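Local coordinates for afamin (Homo sapiens, PDB 6FAK), which carries hydrophobic molecules in body fluids, binds vitamin E and keeps lipidated Wnt proteins soluble and active, at residues A31-E36 with Y106-D111; G113-F118 with V145-P150; F226-F231 with N297-P302. All coordinates share one frame; numbering follows the deposited sequence. Where two conformers were deposited one is given.

Contacts 1 and 2 form one continuous patch of the first albumin range, their centres about 9 Å apart. They share the long connection between helices 97-106 and 123-132, which runs first past the end of helix 22-33 and then past the end of helix 134-148. Two probable hydrogen bonds join them, from Lys-108 NZ to Pro-150 O (2.8 Å) and from Arg-147 NH2 to Gln-35 O (2.8 Å). The sodium ion belongs to contact 2. Contact 3 lies in the second albumin range, its centre about 39 Å from each of the others, and reaches into the region that forms the pocket for hydrophobic ligands.

Contact 1: residues A31-E36 with Y106-D111; sequences AQYVQE and YNKKSD. With NAG (2-acetamido-2-deoxy-beta-D-glucopyranose), chain B.
Lys-108 reaches Tyr-33 through a first torsion that sets CG beside its own backbone N (chi1 -66°) and an extended chain from there to NZ. CE consequently packs on CD1 and CE1 of the tyrosine, and NZ stands over the ring face, 4.6 Å from the Tyr-33 ring centroid, in a cation-pi contact. The same NZ is hydrogen-bonded to Pro-150 O and to a water that links it to OE1 of Gln-32, whose NE2 is hydrogen-bonded to Asn-149 O, so the ammonium is shared between the ring and polar partners. Tyr-33 OH, for its part, is tied to Glu-250 and Asn-70.

Gln-35 also has CG beside its backbone N, and its extended chain presents a flat amide to the backbone of Lys-109, much as a neighbouring strand would. Lys-109 N donates to Gln-35 OE1 at 2.8 Å, almost straight at 173°, and Gln-35 NE2 returns a bond of 3.0 Å to Lys-109 O. Both donors lie on lone pairs in the plane of their acceptors, and the pair of bonds fixes the rotation of the amide.

Lys-109 bends at its second torsion and crosses Glu-36 at about a right angle, where NZ meets the syn lone pair of Glu-36 OE2 at 2.6 Å in a salt bridge. A second water accepts from Lys-109 NZ and Gln-35 N. Asn-107 ND2 adds a bond of 3.0 Å to Tyr-33 O, nearly along the C=O axis. Against this stands one unsatisfied group, the buried Gln-32 O, which has Lys-108 CG 3.5 Å away.

In the predominantly helical albumin fold, these bonds fasten the C-terminal end of helix 22-33 to the connection that follows helix 97-106, within the first albumin domain.

Contact 2: residues G113-F118 with V145-P150; sequences GFLPPF and VARRNP. With NA (sodium ion), chain F.
Leu-115 and Phe-118 sandwich the guanidinium of Arg-148, with Leu-115 CB over one face and Phe-118 CA over the other. In this all-helical albumin fold the contact joins the irregular connection before helix 123-132 to the C-terminal end of helix 134-148.

The tight part is centred on Leu-115, a buried side chain. Its CD1 packs on Arg-148 CG at 3.8 Å, while its CD2 sits over a face of the Arg-147 guanidinium, 3.3 Å from Arg-147 NH2. Arg-147 has CG between the backbone N and the carbonyl carbon (chi1 64°), which brings this CG to Leu-115 CD1 as well; farther out, its NH2 is hydrogen-bonded to Gln-35 O.

The looser side is the solvent-exposed run from Pro-116 to Phe-118. There the phenylalanine offers its ring edge to Val-145 CG2, with Phe-118 CE2 3.9 Å away. Just before this run, a sodium ion is bound by Gly-113 O, Leu-115 O and a water.

Arg-148 spans both sides, its NH1 paired with Glu-144. An alanine here would probably leave Glu-144 with only a long, weak ion pair to Arg-147 and open a gap between Leu-115 and Phe-118. Arg-148 NH2 donates to Pro-116 O at 2.9 Å, essentially straight at 177°, and a water accepts from Arg-148 NE at 2.7 Å while donating to the same Pro-116 O.

Contact 3: residues F226-F231 with N297-P302; sequences FPKIEF and NKDDRP
Pro-227 lies against the backbone of residues 299-302, and its ring can be followed atom by atom. CB meets the first part of the Arg-301 side chain, with Arg-301 CG 4.0 Å away, and also approaches Pro-302 CD at 4.2 Å. CG, the tip of the ring, rests on two successive carbonyls: Asp-299 O is 3.7 Å from Pro-227 CG, and Asp-300 O is 3.8 Å from it. CD, where the ring turns back to the backbone, packs on Asp-299 CB at 4.0 Å. The ring thus touches each residue from Asp-299 to Pro-302, consistent with an opposing chain that is extended, with polyproline II-like angles from Asp-299 to Arg-301.

Next to it, Lys-228 CB packs on Pro-302 CG at 3.7 Å. The rest of the lysine leads away, leaving Lys-228 NZ 5.6 Å from Asp-299 OD2. At that separation the opposite charges do not touch, although they would probably attract weakly. What joins the two residues instead is a water, accepting from Lys-228 N at 2.9 Å and donating to Asp-299 OD2. Asp-299 OD2 takes a further, weak bond from Ser-276 N.

The arrangement is a worked case of two non-regular connections meeting through proline rings and backbone carbonyls. Residues 226-229 make a type I beta turn, closed by Ile-229 N bonding to Phe-226 O, and Glu-230 then caps the next helix through Lys-232 N. Backbone hydrogen bonding between Asp-299 and Lys-225 reinforces the pairing, while Pro-227 O accepts from Arg-339 NH1. The turn connects helix 216-225 to helix 231-250, with residues 299-302 against its proline and lysine and helix 326-339 packed against Ile-229 and Phe-231.

Contact 1: residues A31-E36 with Y106-D111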
loop_
_atom_site.group_PDB
_atom_site.type_symbol
_atom_site.label_atom_id
_atom_site.label_comp_id
_atom_site.label_asym_id
_atom_site.label_seq_id
_atom_site.Cartn_x
_atom_site.Cartn_y
_atom_site.Cartn_z
ATOM N N ALA A 31 4.721 18.539 4.015
ATOM C CA ALA A 31 5.105 17.962 2.712
ATOM C C ALA A 31 4.058 17.038 2.159
ATOM O O ALA A 31 3.843 17.004 0.938
ATOM C CB ALA A 31 6.461 17.258 2.812
ATOM N N GLN A 32 3.384 16.278 3.035
ATOM C CA GLN A 32 2.305 15.381 2.568
ATOM C C GLN A 32 1.031 16.146 2.173
ATOM O O GLN A 32 0.418 15.808 1.175
ATOM C CB GLN A 32 1.955 14.315 3.624
ATOM C CG GLN A 32 3.096 13.361 3.913
ATOM C CD GLN A 32 2.684 12.217 4.815
ATOM O OE1 GLN A 32 2.031 12.443 5.852
ATOM N NE2 GLN A 32 3.115 10.986 4.454
ATOM N N TYR A 33 0.617 17.120 2.992
ATOM C CA TYR A 33 -0.544 17.917 2.696
ATOM C C TYR A 33 -0.387 18.852 1.492
ATOM O O TYR A 33 -1.339 19.069 0.733
ATOM C CB TYR A 33 -0.987 18.692 3.947
ATOM C CG TYR A 33 -1.804 17.832 4.923
ATOM C CD1 TYR A 33 -2.957 17.155 4.507
ATOM C CD2 TYR A 33 -1.466 17.750 6.248
ATOM C CE1 TYR A 33 -3.717 16.410 5.398
ATOM C CE2 TYR A 33 -2.215 16.994 7.152
ATOM C CZ TYR A 33 -3.327 16.342 6.716
ATOM O OH TYR A 33 -4.073 15.611 7.616
ATOM N N VAL A 34 0.802 19.426 1.336
ATOM C CA VAL A 34 1.057 20.479 0.329
ATOM C C VAL A 34 2.327 20.053 -0.393
ATOM O O VAL A 34 3.464 20.473 -0.071
ATOM C CB VAL A 34 1.190 21.898 0.953
ATOM C CG1 VAL A 34 1.205 22.944 -0.155
ATOM C CG2 VAL A 34 0.043 22.217 1.910
ATOM N N GLN A 35 2.128 19.128 -1.307
ATOM C CA GLN A 35 3.232 18.431 -1.930
ATOM C C GLN A 35 4.022 19.327 -2.899
ATOM O O GLN A 35 5.115 18.961 -3.292
ATOM C CB GLN A 35 2.699 17.191 -2.679
ATOM C CG GLN A 35 2.181 16.105 -1.744
ATOM C CD GLN A 35 1.260 15.204 -2.457
ATOM O OE1 GLN A 35 0.089 15.506 -2.532
ATOM N NE2 GLN A 35 1.787 14.121 -3.051
ATOM N N GLU A 36 3.430 20.454 -3.288
ATOM C CA GLU A 36 4.093 21.487 -4.123
ATOM C C GLU A 36 4.938 22.457 -3.314
ATOM O O GLU A 36 5.743 23.202 -3.905
ATOM C CB GLU A 36 3.064 22.324 -4.930
ATOM C CG GLU A 36 2.061 21.507 -5.720
ATOM C CD GLU A 36 0.839 20.971 -4.875
ATOM O OE1 GLU A 36 0.806 21.145 -3.607
ATOM O OE2 GLU A 36 -0.094 20.362 -5.499
ATOM N N TYR A 106 -8.423 15.550 1.122
ATOM C CA TYR A 106 -8.696 15.490 -0.294
ATOM C C TYR A 106 -7.655 16.181 -1.186
ATOM O O TYR A 106 -7.604 15.851 -2.368
ATOM C CB TYR A 106 -10.108 15.981 -0.669
ATOM C CG TYR A 106 -11.225 15.091 -0.183
ATOM C CD1 TYR A 106 -11.157 13.721 -0.345
ATOM C CD2 TYR A 106 -12.373 15.616 0.409
ATOM C CE1 TYR A 106 -12.164 12.895 0.098
ATOM C CE2 TYR A 106 -13.403 14.784 0.854
ATOM C CZ TYR A 106 -13.275 13.421 0.705
ATOM O OH TYR A 106 -14.272 12.544 1.091
ATOM N N ASN A 107 -6.875 17.104 -0.641
ATOM C CA ASN A 107 -5.824 17.802 -1.363
ATOM C C ASN A 107 -4.608 16.934 -1.704
ATOM O O ASN A 107 -3.826 17.291 -2.593
ATOM C CB ASN A 107 -5.363 19.017 -0.540
ATOM C CG ASN A 107 -4.577 20.051 -1.380
ATOM O OD1 ASN A 107 -5.086 20.501 -2.361
ATOM N ND2 ASN A 107 -3.360 20.419 -0.953
ATOM N N LYS A 108 -4.407 15.809 -0.997
ATOM C CA LYS A 108 -3.255 14.932 -1.284
ATOM C C LYS A 108 -3.405 14.330 -2.655
ATOM O O LYS A 108 -4.520 13.950 -3.039
ATOM C CB LYS A 108 -3.129 13.825 -0.221
ATOM C CG LYS A 108 -2.775 14.426 1.122
ATOM C CD LYS A 108 -2.529 13.372 2.175
ATOM C CE LYS A 108 -2.021 13.960 3.483
ATOM N NZ LYS A 108 -1.485 12.846 4.299
ATOM N N LYS A 109 -2.298 14.244 -3.390
ATOM C CA LYS A 109 -2.271 13.598 -4.716
ATOM C C LYS A 109 -1.460 12.322 -4.680
ATOM O O LYS A 109 -0.248 12.361 -4.353
ATOM C CB LYS A 109 -1.629 14.540 -5.746
ATOM C CG LYS A 109 -2.466 15.801 -6.003
ATOM C CD LYS A 109 -1.779 17.001 -5.372
ATOM C CE LYS A 109 -2.700 18.201 -5.237
ATOM N NZ LYS A 109 -2.054 19.115 -4.300
ATOM N N SER A 110 -2.113 11.208 -5.024
ATOM C CA SER A 110 -1.432 9.919 -5.231
ATOM C C SER A 110 -0.434 9.962 -6.372
ATOM O O SER A 110 0.646 9.406 -6.252
ATOM C CB SER A 110 -2.466 8.812 -5.507
ATOM O OG SER A 110 -3.533 9.352 -6.273
ATOM N N ASP A 111 -0.773 10.671 -7.451
ATOM C CA ASP A 111 0.070 10.705 -8.675
ATOM C C ASP A 111 1.105 11.813 -8.450
ATOM O O ASP A 111 0.776 12.980 -8.524
ATOM C CB ASP A 111 -0.799 10.952 -9.940
ATOM C CG ASP A 111 0.032 11.382 -11.182
ATOM O OD1 ASP A 111 1.255 11.222 -11.224
ATOM O OD2 ASP A 111 -0.556 11.872 -12.141
HETATM C C1 NAG B . -16.326 7.990 -2.012
HETATM C C2 NAG B . -16.873 9.335 -1.551
HETATM C C3 NAG B . -17.278 9.265 -0.084
HETATM C C4 NAG B . -18.246 8.111 0.129
HETATM C C5 NAG B . -17.682 6.807 -0.443
HETATM C C6 NAG B . -18.696 5.673 -0.332
HETATM C C7 NAG B . -16.203 11.608 -2.220
HETATM C C8 NAG B . -17.653 11.886 -2.515
HETATM N N2 NAG B . -15.887 10.385 -1.766
HETATM O O3 NAG B . -17.891 10.501 0.316
HETATM O O4 NAG B . -18.517 7.963 1.529
HETATM O O5 NAG B . -17.319 6.978 -1.822
HETATM O O6 NAG B . -19.858 5.981 -1.112
HETATM O O7 NAG B . -15.349 12.462 -2.390
HETATM O O HOH W 1 -0.138 14.188 6.408
HETATM O O HOH W 2 -0.617 18.125 -1.816
HETATM O O HOH W 3 -1.584 22.004 -2.606
#

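Contact 2: residues G113-F118 with V145-P150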
loop_
_atom_site.group_PDB
_atom_site.type_symbol
_atom_site.label_atom_id
_atom_site.label_comp_id
_atom_site.label_asym_id
_atom_site.label_seq_id
_atom_site.Cartn_x
_atom_site.Cartn_y
_atom_site.Cartn_z
ATOM N N GLY A 113 3.751 12.471 -10.184
ATOM C CA GLY A 113 4.509 12.647 -11.434
ATOM C C GLY A 113 4.718 14.105 -11.757
ATOM O O GLY A 113 5.563 14.418 -12.601
ATOM N N PHE A 114 3.960 15.001 -11.116
ATOM C CA PHE A 114 4.246 16.448 -11.173
ATOM C C PHE A 114 5.569 16.898 -10.486
ATOM O O PHE A 114 5.980 18.071 -10.654
ATOM C CB PHE A 114 3.082 17.307 -10.669
ATOM C CG PHE A 114 2.767 17.132 -9.210
ATOM C CD1 PHE A 114 3.383 17.937 -8.240
ATOM C CD2 PHE A 114 1.919 16.131 -8.791
ATOM C CE1 PHE A 114 3.140 17.766 -6.891
ATOM C CE2 PHE A 114 1.670 15.965 -7.414
ATOM C CZ PHE A 114 2.271 16.784 -6.482
ATOM N N LEU A 115 6.189 16.023 -9.693
ATOM C CA LEU A 115 7.466 16.308 -9.043
ATOM C C LEU A 115 8.636 15.894 -9.924
ATOM O O LEU A 115 8.520 14.921 -10.673
ATOM C CB LEU A 115 7.540 15.573 -7.695
ATOM C CG LEU A 115 6.535 16.170 -6.660
ATOM C CD1 LEU A 115 6.622 15.444 -5.339
ATOM C CD2 LEU A 115 6.684 17.660 -6.429
ATOM N N PRO A 116 9.795 16.576 -9.798
ATOM C CA PRO A 116 10.977 16.145 -10.532
ATOM C C PRO A 116 11.465 14.770 -10.096
ATOM O O PRO A 116 11.032 14.247 -9.057
ATOM C CB PRO A 116 12.033 17.193 -10.152
ATOM C CG PRO A 116 11.624 17.681 -8.837
ATOM C CD PRO A 116 10.114 17.624 -8.813
ATOM N N PRO A 117 12.375 14.186 -10.878
ATOM C CA PRO A 117 13.009 12.955 -10.420
ATOM C C PRO A 117 13.668 13.214 -9.047
ATOM O O PRO A 117 14.161 14.300 -8.792
ATOM C CB PRO A 117 14.078 12.665 -11.494
ATOM C CG PRO A 117 13.809 13.592 -12.630
ATOM C CD PRO A 117 13.025 14.748 -12.091
ATOM N N PHE A 118 13.605 12.247 -8.159
ATOM C CA PHE A 118 14.180 12.415 -6.814
ATOM C C PHE A 118 15.593 13.015 -6.867
ATOM O O PHE A 118 16.453 12.452 -7.546
ATOM C CB PHE A 118 14.232 11.051 -6.128
ATOM C CG PHE A 118 14.372 11.143 -4.659
ATOM C CD1 PHE A 118 15.602 11.503 -4.073
ATOM C CD2 PHE A 118 13.277 10.914 -3.841
ATOM C CE1 PHE A 118 15.724 11.605 -2.696
ATOM C CE2 PHE A 118 13.404 11.005 -2.458
ATOM C CZ PHE A 118 14.625 11.349 -1.885
ATOM N N VAL A 145 11.067 12.632 0.538
ATOM C CA VAL A 145 10.345 11.366 0.679
ATOM C C VAL A 145 8.850 11.567 0.956
ATOM O O VAL A 145 7.997 10.961 0.301
ATOM C CB VAL A 145 11.033 10.444 1.711
ATOM C CG1 VAL A 145 10.256 9.150 1.848
ATOM C CG2 VAL A 145 12.435 10.075 1.206
ATOM N N ALA A 146 8.512 12.456 1.889
ATOM C CA ALA A 146 7.126 12.638 2.309
ATOM C C ALA A 146 6.215 13.214 1.213
ATOM O O ALA A 146 5.110 12.746 1.019
ATOM C CB ALA A 146 7.063 13.507 3.536
ATOM N N ARG A 147 6.712 14.186 0.451
ATOM C CA ARG A 147 5.916 14.750 -0.650
ATOM C C ARG A 147 5.655 13.741 -1.745
ATOM O O ARG A 147 4.622 13.831 -2.416
ATOM C CB ARG A 147 6.545 16.055 -1.210
ATOM C CG ARG A 147 7.917 15.887 -1.864
ATOM C CD ARG A 147 8.737 17.193 -1.825
ATOM N NE ARG A 147 8.021 18.277 -2.507
ATOM C CZ ARG A 147 8.410 18.907 -3.604
ATOM N NH1 ARG A 147 9.581 18.611 -4.171
ATOM N NH2 ARG A 147 7.625 19.832 -4.145
ATOM N N ARG A 148 6.543 12.751 -1.873
ATOM C CA ARG A 148 6.355 11.669 -2.853
ATOM C C ARG A 148 5.589 10.467 -2.304
ATOM O O ARG A 148 5.237 9.591 -3.075
ATOM C CB ARG A 148 7.693 11.205 -3.417
ATOM C CG ARG A 148 8.325 12.208 -4.403
ATOM C CD ARG A 148 9.810 11.893 -4.682
ATOM N NE ARG A 148 10.373 12.876 -5.624
ATOM C CZ ARG A 148 10.812 14.074 -5.298
ATOM N NH1 ARG A 148 10.876 14.449 -4.013
ATOM N NH2 ARG A 148 11.188 14.929 -6.254
ATOM N N ASN A 149 5.315 10.455 -1.006
ATOM C CA ASN A 149 4.643 9.338 -0.314
ATOM C C ASN A 149 3.609 9.947 0.645
ATOM O O ASN A 149 3.745 9.842 1.871
ATOM C CB ASN A 149 5.687 8.454 0.426
ATOM C CG ASN A 149 6.615 7.761 -0.515
ATOM O OD1 ASN A 149 6.273 6.716 -1.019
ATOM N ND2 ASN A 149 7.791 8.378 -0.818
ATOM N N PRO A 150 2.583 10.608 0.098
ATOM C CA PRO A 150 1.742 11.455 0.936
ATOM C C PRO A 150 0.854 10.716 1.920
ATOM O O PRO A 150 0.323 11.375 2.800
ATOM C CB PRO A 150 0.811 12.145 -0.082
ATOM C CG PRO A 150 0.845 11.282 -1.297
ATOM C CD PRO A 150 2.213 10.695 -1.320
HETATM NA NA NA F . 8.050 14.482 -13.119
HETATM O O HOH W 4 9.900 11.947 -8.155
HETATM O O HOH W 5 9.135 12.452 -12.615
#

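Contact 3: residues F226-F231 with N297-P302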
loop_
_atom_site.group_PDB
_atom_site.type_symbol
_atom_site.label_atom_id
_atom_site.label_comp_id
_atom_site.label_asym_id
_atom_site.label_seq_id
_atom_site.Cartn_x
_atom_site.Cartn_y
_atom_site.Cartn_z
ATOM N N PHE A 226 -1.902 -13.039 17.231
ATOM C CA PHE A 226 -1.924 -13.296 18.680
ATOM C C PHE A 226 -3.014 -14.305 18.985
ATOM O O PHE A 226 -4.001 -13.984 19.630
ATOM C CB PHE A 226 -2.190 -12.001 19.457
ATOM C CG PHE A 226 -1.227 -10.887 19.140
ATOM C CD1 PHE A 226 0.143 -11.080 19.252
ATOM C CD2 PHE A 226 -1.690 -9.633 18.776
ATOM C CE1 PHE A 226 1.038 -10.068 18.961
ATOM C CE2 PHE A 226 -0.805 -8.605 18.484
ATOM C CZ PHE A 226 0.572 -8.826 18.576
ATOM N N PRO A 227 -2.834 -15.549 18.550
ATOM C CA PRO A 227 -3.932 -16.493 18.660
ATOM C C PRO A 227 -4.243 -16.938 20.090
ATOM O O PRO A 227 -5.285 -17.540 20.295
ATOM C CB PRO A 227 -3.460 -17.671 17.828
ATOM C CG PRO A 227 -1.985 -17.591 17.846
ATOM C CD PRO A 227 -1.685 -16.135 17.837
ATOM N N LYS A 228 -3.392 -16.622 21.059
ATOM C CA LYS A 228 -3.715 -16.933 22.460
ATOM C C LYS A 228 -4.486 -15.810 23.188
ATOM O O LYS A 228 -4.877 -15.992 24.324
ATOM C CB LYS A 228 -2.436 -17.354 23.217
ATOM C CG LYS A 228 -1.628 -16.243 23.856
ATOM C CD LYS A 228 -0.479 -16.772 24.727
ATOM C CE LYS A 228 -0.576 -16.277 26.177
ATOM N NZ LYS A 228 0.765 -16.143 26.806
ATOM N N ILE A 229 -4.724 -14.663 22.544
ATOM C CA ILE A 229 -5.431 -13.540 23.172
ATOM C C ILE A 229 -6.882 -13.877 23.507
ATOM O O ILE A 229 -7.515 -14.620 22.763
ATOM C CB ILE A 229 -5.375 -12.300 22.227
ATOM C CG1 ILE A 229 -5.745 -11.006 22.945
ATOM C CG2 ILE A 229 -6.269 -12.499 20.986
ATOM C CD1 ILE A 229 -5.562 -9.805 22.022
ATOM N N GLU A 230 -7.426 -13.333 24.603
ATOM C CA GLU A 230 -8.890 -13.445 24.925
ATOM C C GLU A 230 -9.721 -12.494 24.109
ATOM O O GLU A 230 -9.284 -11.362 23.834
ATOM C CB GLU A 230 -9.204 -13.232 26.425
ATOM C CG GLU A 230 -10.096 -12.025 26.839
ATOM C CD GLU A 230 -11.492 -12.350 27.443
ATOM O OE1 GLU A 230 -12.465 -12.720 26.684
ATOM O OE2 GLU A 230 -11.652 -12.132 28.695
ATOM N N PHE A 231 -10.953 -12.906 23.796
ATOM C CA PHE A 231 -11.832 -12.123 22.931
ATOM C C PHE A 231 -12.006 -10.670 23.419
ATOM O O PHE A 231 -11.846 -9.732 22.655
ATOM C CB PHE A 231 -13.163 -12.842 22.723
ATOM C CG PHE A 231 -14.100 -12.131 21.783
ATOM C CD1 PHE A 231 -13.768 -11.975 20.452
ATOM C CD2 PHE A 231 -15.310 -11.629 22.222
ATOM C CE1 PHE A 231 -14.614 -11.315 19.583
ATOM C CE2 PHE A 231 -16.165 -10.982 21.353
ATOM C CZ PHE A 231 -15.810 -10.823 20.029
ATOM N N ASN A 297 6.971 -12.261 13.958
ATOM C CA ASN A 297 6.210 -13.357 13.343
ATOM C C ASN A 297 4.987 -13.728 14.194
ATOM O O ASN A 297 4.845 -13.278 15.349
ATOM C CB ASN A 297 7.101 -14.582 13.034
ATOM C CG ASN A 297 7.889 -15.081 14.236
ATOM O OD1 ASN A 297 7.832 -14.502 15.322
ATOM N ND2 ASN A 297 8.655 -16.153 14.034
ATOM N N LYS A 298 4.100 -14.528 13.597
ATOM C CA LYS A 298 2.883 -15.007 14.263
ATOM C C LYS A 298 3.272 -15.908 15.439
ATOM O O LYS A 298 4.132 -16.787 15.304
ATOM C CB LYS A 298 1.957 -15.773 13.298
ATOM C CG LYS A 298 1.489 -14.979 12.065
ATOM C CD LYS A 298 0.367 -15.708 11.304
ATOM C CE LYS A 298 0.667 -15.966 9.825
ATOM N NZ LYS A 298 0.278 -14.862 8.894
ATOM N N ASP A 299 2.662 -15.656 16.594
ATOM C CA ASP A 299 2.832 -16.501 17.778
ATOM C C ASP A 299 2.285 -17.906 17.471
ATOM O O ASP A 299 1.430 -18.068 16.587
ATOM C CB ASP A 299 2.106 -15.850 18.970
ATOM C CG ASP A 299 2.373 -16.538 20.303
ATOM O OD1 ASP A 299 2.990 -17.618 20.345
ATOM O OD2 ASP A 299 1.949 -15.987 21.336
ATOM N N ASP A 300 2.806 -18.915 18.168
ATOM C CA ASP A 300 2.320 -20.294 18.030
ATOM C C ASP A 300 0.906 -20.349 18.590
ATOM O O ASP A 300 0.629 -19.735 19.629
ATOM C CB ASP A 300 3.181 -21.296 18.822
ATOM C CG ASP A 300 4.661 -21.253 18.449
ATOM O OD1 ASP A 300 5.048 -20.503 17.530
ATOM O OD2 ASP A 300 5.442 -21.987 19.099
ATOM N N ARG A 301 0.020 -21.081 17.912
ATOM C CA ARG A 301 -1.331 -21.324 18.427
ATOM C C ARG A 301 -1.256 -22.109 19.723
ATOM O O ARG A 301 -0.377 -22.961 19.867
ATOM C CB ARG A 301 -2.172 -22.132 17.443
ATOM C CG ARG A 301 -2.883 -21.310 16.389
ATOM C CD ARG A 301 -3.680 -22.250 15.507
ATOM N NE ARG A 301 -2.829 -22.964 14.553
ATOM C CZ ARG A 301 -3.139 -24.109 13.939
ATOM N NH1 ARG A 301 -4.297 -24.733 14.199
ATOM N NH2 ARG A 301 -2.287 -24.645 13.071
ATOM N N PRO A 302 -2.166 -21.820 20.673
ATOM C CA PRO A 302 -2.326 -22.738 21.798
ATOM C C PRO A 302 -2.486 -24.179 21.300
ATOM O O PRO A 302 -3.475 -24.499 20.655
ATOM C CB PRO A 302 -3.597 -22.222 22.488
ATOM C CG PRO A 302 -3.596 -20.757 22.211
ATOM C CD PRO A 302 -2.930 -20.573 20.869
HETATM O O HOH W 6 -0.915 -15.131 21.056
#